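Local coordinates for protein exoglucanase A (Cellulomonas fimi, PDB 7CBD) that hydrolyses the 1,4-beta-glucosidic bonds of cellulose with inversion, releasing cellobiose from non-reducing ends, here represented by its family 6 catalytic domain, at residues 67-70 with 71-75; 149-152 with 153-156; 182-185 with 186-189; 386-390 with 391-395. All coordinates share one frame; numbering follows the deposited sequence.

The four contacts are short-range turns and caps of one glycoside hydrolase family 6 domain. Contacts 2 and 4 lie nearest the catalytic centre, their closest atoms about 8 Å apart. Contact 2 holds D149, the predicted proton donor, whose side chain is about 10 Å from that of D371, the predicted nucleophile. In contact 4 the C389 side chain is about 5 Å from that of D371, and the M388 side chain about 10 Å from that of D149. Contacts 1 and 3 sit away from the catalytic residues, with about 18 Å between their centres: one starts helix 69-83, the other leads into strand 187-192. Contacts 3 and 4, centres about 39 Å apart, lie on opposite sides of the chain's centre.

Contact 1 (67-70 with 71-75); sequences NGLK and FHLDN
K70 and D74 form an i to i+4 salt bridge in the first turns of helix 69-83, with K70 NZ 2.8 Å from D74 OD2. The lysine chain runs extended to CE and bends at its last torsion (chi4 54°), bringing NZ onto the syn lone pair of OD2. The other oxygen, OD1, is hydrogen-bonded to the hydroxyl of Y137, so both carboxylate oxygens are engaged. An alanine in place of D74 would probably leave the K70 ammonium without its counter-charge and the Y137 hydroxyl without this partner. Backbone bonds run alongside: L73 N to L69 O at 3.0 Å and D74 N to K70 O at 2.9 Å. G68 is the N-cap; its positive phi (98°) would jam a side chain against the preceding carbonyl, so glycine suits the place. A water serves F71, accepting from F71 N at 3.0 Å and donating to N67 O at 2.8 Å. H72 ND1 is satisfied by the hydroxyl of Y16. L69 and L73 pack together towards F89 of strand 87-93. N67 lies over one face of the F71 ring, its amide plane steeply turned to the ring and its ND2 3.5 Å from F71 CZ.

Contact 2 (149-152 with 153-156); sequences DSLP and NLTT
N153 folds back over the turn that precedes it and ties itself to S150 and D149. Its CB stands 3.3 Å from S150 O, and its CG, placed beside the backbone N by a chi1 of -75°, stays close to the same carbonyl. At the tip the amide divides its work. ND2 donates to S150 O at 3.0 Å and also to D149 OD1 at 3.2 Å. The second bond is nearly straight (165°) and lies close to the amide plane, yet it meets the carboxylate oxygen from well above the carboxylate plane. OD1 of N153 accepts from ND2 of N157. Asparagine suits the place because a single flat group supplies both donor and acceptor.

S150 O is gripped twice, since N153 N also reaches it, at 2.9 Å and from the same face of the carbonyl as ND2; this backbone bond closes a type I turn from S150 to N153. P152, third in the turn, has no N-H needing a partner. Its carbonyl faces the following threonines: T156 OG1 donates to P152 O at 2.8 Å, while the backbone N-H groups of T155 and T156 add weak bonds. L154 N bonds to L151 O at 2.9 Å, and the two leucine side chains touch methyl to methyl. The N153 amide thus bridges the turn to D149, the predicted proton donor, in the loop between strand 141-146 and the short, weakly bonded helix 153-156 of the family 6 active site.

Contact 3 (182-185 with 186-189); sequences HAIP and NVYN
I184 and V187 meet through their branch methyls, I184 CG2 lying 3.7 Å from V187 CG2. In the isoleucine, chi1 of -49° sets CG1 beside the backbone N and swings CG2 towards the turn. The valine does its part with CG1 opposite its own backbone N (chi1 177°), which leaves CG2 to face I184. Beta-branched residues suit the place, since each presents a methyl directly off CB.

N186 adopts the less common arrangement in which CG sits between the backbone N and the carbonyl carbon (chi1 55°). Its OD1 thereby comes 3.2 Å from I184 CG2, while ND2 donates to I140 O. The bond from V187 N to I184 O, 3.0 Å long, closes a type I beta turn whose second position is P185, a residue with the right phi already built in. This turn completes a right-handed beta-alpha-beta crossover: strand 141-146, helix 161-182 and, parallel beside the first strand, strand 187-192.

Before the turn, at the helix end, H182 extends its ring away from the strand. A water lies in the plane of that ring at its edge, 2.7 Å from H182 ND1 and 3.1 Å from V187 O. N189 points back towards the helix end, where its ND2 approaches H182 CB at 3.7 Å and donates to S225 O. Y188 turns to the other side of the strand, stacking on H5 and bonding through its OH to V6 N.

Contact 4 (386-390 with 391-395); sequences DRMCD and PTFVS
R387 lies across F393, with its CB over one face of the ring, 3.8 Å from the centroid in a CH-pi contact. Further along, the chain bends at chi3 (73°) and brings the guanidinium back so that F393 CD1 lies over its centre, F393 CD1 to R387 CZ 3.4 Å, the two planes about 45° apart. The same guanidinium holds D390 side-on through two nitrogens that share one oxygen, NE to OD2 at 2.9 Å and NH1 to OD2 at 3.0 Å. D390 OD1 serves the next turn, accepting from T392 N at 2.9 Å and from T392 OG1 at 2.7 Å. Aspartate suits the place because it offers one oxygen to each partner; an alanine here would probably leave the arginine without its counter-charge and the T392 N-H without this acceptor. R387 NH1 also makes a weak bond to T392 OG1.

Behind these contacts stands the backbone. F393 N bonds to D390 O at 3.1 Å, closing a type I turn with P391 at its second position, and D390 O also accepts from T403 OG1. M388 SD lies 3.3 Å from S395 OG, beside the edge of the F393 ring. Further out, D386 OD1 accepts from M388 N, and C389 SG forms a disulfide with C335 SG. The arrangement is an Asx turn leading into a short 3-10 segment, followed by a type I beta turn, with the C389-C335 disulfide close to D371, the predicted nucleophile.

Contact 1 (67-70 with 71-75)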
loop_
_atom_site.group_PDB
_atom_site.type_symbol
_atom_site.label_atom_id
_atom_site.label_comp_id
_atom_site.label_asym_id
_atom_site.label_seq_id
_atom_site.Cartn_x
_atom_site.Cartn_y
_atom_site.Cartn_z
ATOM N N ASN A 67 13.219 -2.641 -15.062
ATOM C CA ASN A 67 14.547 -3.037 -15.504
ATOM C C ASN A 67 15.168 -4.148 -14.667
ATOM O O ASN A 67 16.352 -4.447 -14.851
ATOM C CB ASN A 67 15.467 -1.819 -15.531
ATOM C CG ASN A 67 14.946 -0.733 -16.439
ATOM O OD1 ASN A 67 14.234 -1.008 -17.408
ATOM N ND2 ASN A 67 15.295 0.507 -16.137
ATOM N N GLY A 68 14.414 -4.755 -13.759
ATOM C CA GLY A 68 14.909 -5.850 -12.955
ATOM C C GLY A 68 15.364 -5.408 -11.573
ATOM O O GLY A 68 15.713 -4.249 -11.331
ATOM N N LEU A 69 15.386 -6.374 -10.656
ATOM C CA LEU A 69 15.722 -6.081 -9.267
ATOM C C LEU A 69 17.176 -5.629 -9.115
ATOM O O LEU A 69 17.469 -4.725 -8.323
ATOM C CB LEU A 69 15.423 -7.305 -8.403
ATOM C CG LEU A 69 15.755 -7.185 -6.917
ATOM C CD1 LEU A 69 15.073 -5.963 -6.286
ATOM C CD2 LEU A 69 15.366 -8.467 -6.198
ATOM N N LYS A 70 18.105 -6.238 -9.856
ATOM C CA LYS A 70 19.509 -5.864 -9.703
ATOM C C LYS A 70 19.728 -4.393 -10.042
ATOM O O LYS A 70 20.485 -3.695 -9.359
ATOM C CB LYS A 70 20.400 -6.746 -10.577
ATOM C CG LYS A 70 21.867 -6.289 -10.595
ATOM C CD LYS A 70 22.754 -7.304 -11.319
ATOM C CE LYS A 70 23.978 -6.668 -11.983
ATOM N NZ LYS A 70 24.820 -5.855 -11.077
ATOM N N PHE A 71 19.071 -3.912 -11.103
ATOM C CA PHE A 71 19.130 -2.502 -11.477
ATOM C C PHE A 71 18.821 -1.611 -10.281
ATOM O O PHE A 71 19.579 -0.685 -9.967
ATOM C CB PHE A 71 18.135 -2.276 -12.624
ATOM C CG PHE A 71 17.853 -0.829 -12.946
ATOM C CD1 PHE A 71 18.745 -0.076 -13.697
ATOM C CD2 PHE A 71 16.660 -0.241 -12.553
ATOM C CE1 PHE A 71 18.463 1.247 -14.024
ATOM C CE2 PHE A 71 16.369 1.078 -12.875
ATOM C CZ PHE A 71 17.273 1.823 -13.608
ATOM N N HIS A 72 17.729 -1.905 -9.572
ATOM C CA HIS A 72 17.329 -1.074 -8.437
ATOM C C HIS A 72 18.292 -1.196 -7.263
ATOM O O HIS A 72 18.604 -0.195 -6.607
ATOM C CB HIS A 72 15.904 -1.418 -8.016
ATOM C CG HIS A 72 14.892 -1.071 -9.054
ATOM N ND1 HIS A 72 14.592 0.231 -9.392
ATOM C CD2 HIS A 72 14.146 -1.855 -9.865
ATOM C CE1 HIS A 72 13.685 0.233 -10.352
ATOM N NE2 HIS A 72 13.402 -1.020 -10.662
ATOM N N LEU A 73 18.757 -2.410 -6.963
ATOM C CA LEU A 73 19.701 -2.576 -5.861
ATOM C C LEU A 73 21.000 -1.820 -6.129
ATOM O O LEU A 73 21.536 -1.144 -5.236
ATOM C CB LEU A 73 19.962 -4.059 -5.614
ATOM C CG LEU A 73 18.747 -4.836 -5.113
ATOM C CD1 LEU A 73 19.011 -6.324 -5.234
ATOM C CD2 LEU A 73 18.456 -4.465 -3.675
ATOM N N ASP A 74 21.511 -1.907 -7.361
ATOM C CA ASP A 74 22.702 -1.145 -7.731
ATOM C C ASP A 74 22.453 0.358 -7.628
ATOM O O ASP A 74 23.307 1.106 -7.132
ATOM C CB ASP A 74 23.131 -1.498 -9.153
ATOM C CG ASP A 74 23.667 -2.913 -9.281
ATOM O OD1 ASP A 74 24.065 -3.526 -8.261
ATOM O OD2 ASP A 74 23.694 -3.410 -10.432
ATOM N N ASN A 75 21.292 0.824 -8.106
ATOM C CA ASN A 75 20.958 2.240 -7.967
ATOM C C ASN A 75 20.907 2.637 -6.503
ATOM O O ASN A 75 21.351 3.729 -6.129
ATOM C CB ASN A 75 19.597 2.540 -8.587
ATOM C CG ASN A 75 19.562 2.336 -10.079
ATOM O OD1 ASN A 75 20.594 2.285 -10.746
ATOM N ND2 ASN A 75 18.348 2.213 -10.619
HETATM O O HOH W 1 18.352 -5.672 -13.409
#

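Contact 2 (149-152 with 153-156)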
loop_
_atom_site.group_PDB
_atom_site.type_symbol
_atom_site.label_atom_id
_atom_site.label_comp_id
_atom_site.label_asym_id
_atom_site.label_seq_id
_atom_site.Cartn_x
_atom_site.Cartn_y
_atom_site.Cartn_z
ATOM N N ASP A 149 -2.607 -7.988 0.564
ATOM C CA ASP A 149 -3.849 -8.680 0.213
ATOM C C ASP A 149 -3.744 -10.196 0.364
ATOM O O ASP A 149 -4.235 -10.949 -0.480
ATOM C CB ASP A 149 -4.324 -8.302 -1.193
ATOM C CG ASP A 149 -5.720 -8.807 -1.490
ATOM O OD1 ASP A 149 -6.521 -8.935 -0.538
ATOM O OD2 ASP A 149 -6.003 -9.109 -2.670
ATOM N N SER A 150 -3.113 -10.660 1.447
ATOM C CA SER A 150 -2.943 -12.098 1.637
ATOM C C SER A 150 -3.619 -12.593 2.912
ATOM O O SER A 150 -4.818 -12.898 2.903
ATOM C CB SER A 150 -1.462 -12.511 1.567
ATOM O OG SER A 150 -0.687 -11.933 2.609
ATOM N N LEU A 151 -2.867 -12.650 4.013
ATOM C CA LEU A 151 -3.314 -13.387 5.196
ATOM C C LEU A 151 -4.681 -12.988 5.737
ATOM O O LEU A 151 -5.433 -13.889 6.151
ATOM C CB LEU A 151 -2.244 -13.361 6.294
ATOM C CG LEU A 151 -0.986 -14.167 5.971
ATOM C CD1 LEU A 151 0.140 -13.793 6.924
ATOM C CD2 LEU A 151 -1.254 -15.661 6.044
ATOM N N PRO A 152 -5.064 -11.709 5.794
ATOM C CA PRO A 152 -6.384 -11.376 6.354
ATOM C C PRO A 152 -7.561 -11.899 5.542
ATOM O O PRO A 152 -8.686 -11.898 6.059
ATOM C CB PRO A 152 -6.372 -9.846 6.406
ATOM C CG PRO A 152 -4.907 -9.481 6.462
ATOM C CD PRO A 152 -4.251 -10.495 5.573
ATOM N N ASN A 153 -7.351 -12.333 4.297
ATOM C CA ASN A 153 -8.426 -13.021 3.590
ATOM C C ASN A 153 -8.832 -14.294 4.312
ATOM O O ASN A 153 -9.968 -14.753 4.162
ATOM C CB ASN A 153 -7.980 -13.384 2.177
ATOM C CG ASN A 153 -7.942 -12.197 1.261
ATOM O OD1 ASN A 153 -8.985 -11.670 0.875
ATOM N ND2 ASN A 153 -6.741 -11.761 0.908
ATOM N N LEU A 154 -7.925 -14.878 5.097
ATOM C CA LEU A 154 -8.196 -16.166 5.720
ATOM C C LEU A 154 -9.123 -16.056 6.920
ATOM O O LEU A 154 -9.651 -17.080 7.369
ATOM C CB LEU A 154 -6.881 -16.867 6.089
ATOM C CG LEU A 154 -5.850 -16.976 4.954
ATOM C CD1 LEU A 154 -4.679 -17.845 5.391
ATOM C CD2 LEU A 154 -6.457 -17.481 3.644
ATOM N N THR A 155 -9.339 -14.845 7.440
ATOM C CA THR A 155 -10.231 -14.627 8.570
ATOM C C THR A 155 -11.451 -13.785 8.228
ATOM O O THR A 155 -12.327 -13.622 9.084
ATOM C CB THR A 155 -9.474 -13.924 9.699
ATOM O OG1 THR A 155 -8.789 -12.792 9.149
ATOM C CG2 THR A 155 -8.465 -14.867 10.338
ATOM N N THR A 156 -11.527 -13.231 7.026
ATOM C CA THR A 156 -12.668 -12.440 6.601
ATOM C C THR A 156 -13.349 -12.973 5.353
ATOM O O THR A 156 -14.553 -12.766 5.186
ATOM C CB THR A 156 -12.236 -10.997 6.311
ATOM O OG1 THR A 156 -11.225 -10.999 5.292
ATOM C CG2 THR A 156 -11.708 -10.319 7.575
HETATM O O HOH W 2 -8.256 -10.884 -2.124
#

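Contact 3 (182-185 with 186-189)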
loop_
_atom_site.group_PDB
_atom_site.type_symbol
_atom_site.label_atom_id
_atom_site.label_comp_id
_atom_site.label_asym_id
_atom_site.label_seq_id
_atom_site.Cartn_x
_atom_site.Cartn_y
_atom_site.Cartn_z
ATOM N N HIS A 182 14.365 -12.961 6.491
ATOM C CA HIS A 182 14.886 -12.611 7.806
ATOM C C HIS A 182 16.315 -13.108 8.015
ATOM O O HIS A 182 17.056 -12.533 8.821
ATOM C CB HIS A 182 13.972 -13.115 8.919
ATOM C CG HIS A 182 14.529 -12.864 10.280
ATOM N ND1 HIS A 182 14.709 -11.593 10.780
ATOM C CD2 HIS A 182 15.018 -13.711 11.213
ATOM C CE1 HIS A 182 15.256 -11.669 11.981
ATOM N NE2 HIS A 182 15.453 -12.943 12.266
ATOM N N ALA A 183 16.724 -14.162 7.309
ATOM C CA ALA A 183 18.102 -14.633 7.403
ATOM C C ALA A 183 19.114 -13.626 6.864
ATOM O O ALA A 183 20.313 -13.783 7.116
ATOM C CB ALA A 183 18.261 -15.978 6.684
ATOM N N ILE A 184 18.666 -12.604 6.140
ATOM C CA ILE A 184 19.536 -11.586 5.560
ATOM C C ILE A 184 19.513 -10.385 6.502
ATOM O O ILE A 184 18.449 -9.774 6.677
ATOM C CB ILE A 184 19.069 -11.209 4.147
ATOM C CG1 ILE A 184 18.835 -12.489 3.330
ATOM C CG2 ILE A 184 20.071 -10.264 3.470
ATOM C CD1 ILE A 184 18.249 -12.266 1.960
ATOM N N PRO A 185 20.631 -10.031 7.145
ATOM C CA PRO A 185 20.556 -9.100 8.285
ATOM C C PRO A 185 20.129 -7.691 7.930
ATOM O O PRO A 185 19.659 -6.971 8.820
ATOM C CB PRO A 185 21.980 -9.120 8.858
ATOM C CG PRO A 185 22.824 -9.573 7.719
ATOM C CD PRO A 185 21.991 -10.566 6.970
ATOM N N ASN A 186 20.304 -7.256 6.685
ATOM C CA ASN A 186 19.896 -5.919 6.283
ATOM C C ASN A 186 18.518 -5.889 5.639
ATOM O O ASN A 186 18.146 -4.870 5.046
ATOM C CB ASN A 186 20.951 -5.265 5.377
ATOM C CG ASN A 186 21.294 -6.115 4.166
ATOM O OD1 ASN A 186 21.225 -7.349 4.206
ATOM N ND2 ASN A 186 21.676 -5.459 3.080
ATOM N N VAL A 187 17.754 -6.977 5.734
ATOM C CA VAL A 187 16.371 -7.012 5.270
ATOM C C VAL A 187 15.454 -6.908 6.480
ATOM O O VAL A 187 15.674 -7.581 7.499
ATOM C CB VAL A 187 16.074 -8.282 4.451
ATOM C CG1 VAL A 187 14.600 -8.328 4.043
ATOM C CG2 VAL A 187 16.955 -8.331 3.217
ATOM N N TYR A 188 14.431 -6.057 6.360
ATOM C CA TYR A 188 13.471 -5.753 7.416
ATOM C C TYR A 188 12.095 -6.090 6.866
ATOM O O TYR A 188 11.679 -5.528 5.850
ATOM C CB TYR A 188 13.562 -4.263 7.785
ATOM C CG TYR A 188 14.918 -3.939 8.387
ATOM C CD1 TYR A 188 15.079 -3.871 9.764
ATOM C CD2 TYR A 188 16.049 -3.763 7.583
ATOM C CE1 TYR A 188 16.323 -3.627 10.334
ATOM C CE2 TYR A 188 17.306 -3.515 8.141
ATOM C CZ TYR A 188 17.433 -3.453 9.522
ATOM O OH TYR A 188 18.664 -3.221 10.106
ATOM N N ASN A 189 11.403 -7.024 7.511
ATOM C CA ASN A 189 10.160 -7.577 6.987
ATOM C C ASN A 189 8.972 -6.865 7.611
ATOM O O ASN A 189 8.783 -6.917 8.836
ATOM C CB ASN A 189 10.074 -9.068 7.297
ATOM C CG ASN A 189 11.084 -9.871 6.530
ATOM O OD1 ASN A 189 11.454 -9.521 5.413
ATOM N ND2 ASN A 189 11.548 -10.956 7.128
HETATM O O HOH W 3 14.024 -9.424 9.301
#

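Contact 4 (386-390 with 391-395)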
loop_
_atom_site.group_PDB
_atom_site.type_symbol
_atom_site.label_atom_id
_atom_site.label_comp_id
_atom_site.label_asym_id
_atom_site.label_seq_id
_atom_site.Cartn_x
_atom_site.Cartn_y
_atom_site.Cartn_z
ATOM N N ASP A 386 -11.204 -7.851 -13.442
ATOM C CA ASP A 386 -11.857 -7.875 -12.139
ATOM C C ASP A 386 -12.920 -6.786 -12.126
ATOM O O ASP A 386 -12.602 -5.605 -12.287
ATOM C CB ASP A 386 -10.833 -7.621 -11.031
ATOM C CG ASP A 386 -11.374 -7.918 -9.633
ATOM O OD1 ASP A 386 -12.563 -7.654 -9.347
ATOM O OD2 ASP A 386 -10.590 -8.421 -8.807
ATOM N N ARG A 387 -14.177 -7.183 -11.921
ATOM C CA ARG A 387 -15.269 -6.220 -11.972
ATOM C C ARG A 387 -15.228 -5.202 -10.840
ATOM O O ARG A 387 -15.936 -4.194 -10.917
ATOM C CB ARG A 387 -16.617 -6.935 -12.040
ATOM C CG ARG A 387 -16.818 -7.695 -13.337
ATOM C CD ARG A 387 -18.285 -7.878 -13.670
ATOM N NE ARG A 387 -18.892 -6.625 -14.111
ATOM C CZ ARG A 387 -20.200 -6.422 -14.247
ATOM N NH1 ARG A 387 -20.643 -5.241 -14.651
ATOM N NH2 ARG A 387 -21.061 -7.392 -13.966
ATOM N N MET A 388 -14.401 -5.408 -9.812
ATOM C CA MET A 388 -14.226 -4.341 -8.831
ATOM C C MET A 388 -13.572 -3.102 -9.436
ATOM O O MET A 388 -13.634 -2.021 -8.836
ATOM C CB MET A 388 -13.453 -4.848 -7.619
ATOM C CG MET A 388 -14.275 -5.813 -6.772
ATOM S SD MET A 388 -15.730 -5.039 -6.038
ATOM C CE MET A 388 -14.977 -4.047 -4.752
ATOM N N CYS A 389 -12.964 -3.235 -10.615
ATOM C CA CYS A 389 -12.379 -2.128 -11.360
ATOM C C CYS A 389 -13.334 -1.574 -12.407
ATOM O O CYS A 389 -12.961 -0.666 -13.158
ATOM C CB CYS A 389 -11.103 -2.608 -12.053
ATOM S SG CYS A 389 -9.869 -3.262 -10.932
ATOM N N ASP A 390 -14.553 -2.110 -12.467
ATOM C CA ASP A 390 -15.520 -1.842 -13.523
ATOM C C ASP A 390 -16.485 -0.754 -13.072
ATOM O O ASP A 390 -17.250 -0.974 -12.115
ATOM C CB ASP A 390 -16.271 -3.149 -13.763
ATOM C CG ASP A 390 -17.323 -3.077 -14.856
ATOM O OD1 ASP A 390 -17.610 -1.998 -15.423
ATOM O OD2 ASP A 390 -17.893 -4.153 -15.128
ATOM N N PRO A 391 -16.506 0.413 -13.728
ATOM C CA PRO A 391 -17.455 1.472 -13.329
ATOM C C PRO A 391 -18.919 1.082 -13.448
ATOM O O PRO A 391 -19.773 1.781 -12.882
ATOM C CB PRO A 391 -17.121 2.631 -14.284
ATOM C CG PRO A 391 -15.743 2.342 -14.779
ATOM C CD PRO A 391 -15.625 0.847 -14.825
ATOM N N THR A 392 -19.246 0.012 -14.171
ATOM C CA THR A 392 -20.635 -0.387 -14.370
ATOM C C THR A 392 -21.112 -1.392 -13.337
ATOM O O THR A 392 -22.288 -1.764 -13.360
ATOM C CB THR A 392 -20.861 -0.992 -15.766
ATOM O OG1 THR A 392 -20.305 -2.314 -15.827
ATOM C CG2 THR A 392 -20.270 -0.116 -16.858
ATOM N N PHE A 393 -20.239 -1.852 -12.446
ATOM C CA PHE A 393 -20.544 -3.001 -11.601
ATOM C C PHE A 393 -21.130 -2.544 -10.270
ATOM O O PHE A 393 -20.504 -1.764 -9.542
ATOM C CB PHE A 393 -19.269 -3.818 -11.381
ATOM C CG PHE A 393 -19.453 -5.062 -10.538
ATOM C CD1 PHE A 393 -20.381 -6.035 -10.888
ATOM C CD2 PHE A 393 -18.672 -5.269 -9.412
ATOM C CE1 PHE A 393 -20.531 -7.186 -10.121
ATOM C CE2 PHE A 393 -18.810 -6.417 -8.645
ATOM C CZ PHE A 393 -19.743 -7.376 -8.997
ATOM N N VAL A 394 -22.325 -3.036 -9.953
ATOM C CA VAL A 394 -22.889 -2.919 -8.611
ATOM C C VAL A 394 -22.368 -4.098 -7.799
ATOM O O VAL A 394 -22.670 -5.254 -8.106
ATOM C CB VAL A 394 -24.426 -2.911 -8.649
ATOM C CG1 VAL A 394 -24.985 -2.934 -7.240
ATOM C CG2 VAL A 394 -24.949 -1.697 -9.409
ATOM N N SER A 395 -21.574 -3.810 -6.770
ATOM C CA SER A 395 -20.873 -4.895 -6.096
ATOM C C SER A 395 -21.556 -5.286 -4.798
ATOM O O SER A 395 -21.792 -4.423 -3.937
ATOM C CB SER A 395 -19.443 -4.474 -5.784
ATOM O OG SER A 395 -18.821 -5.435 -4.953
HETATM O O HOH W 4 -23.209 -4.153 -14.447
#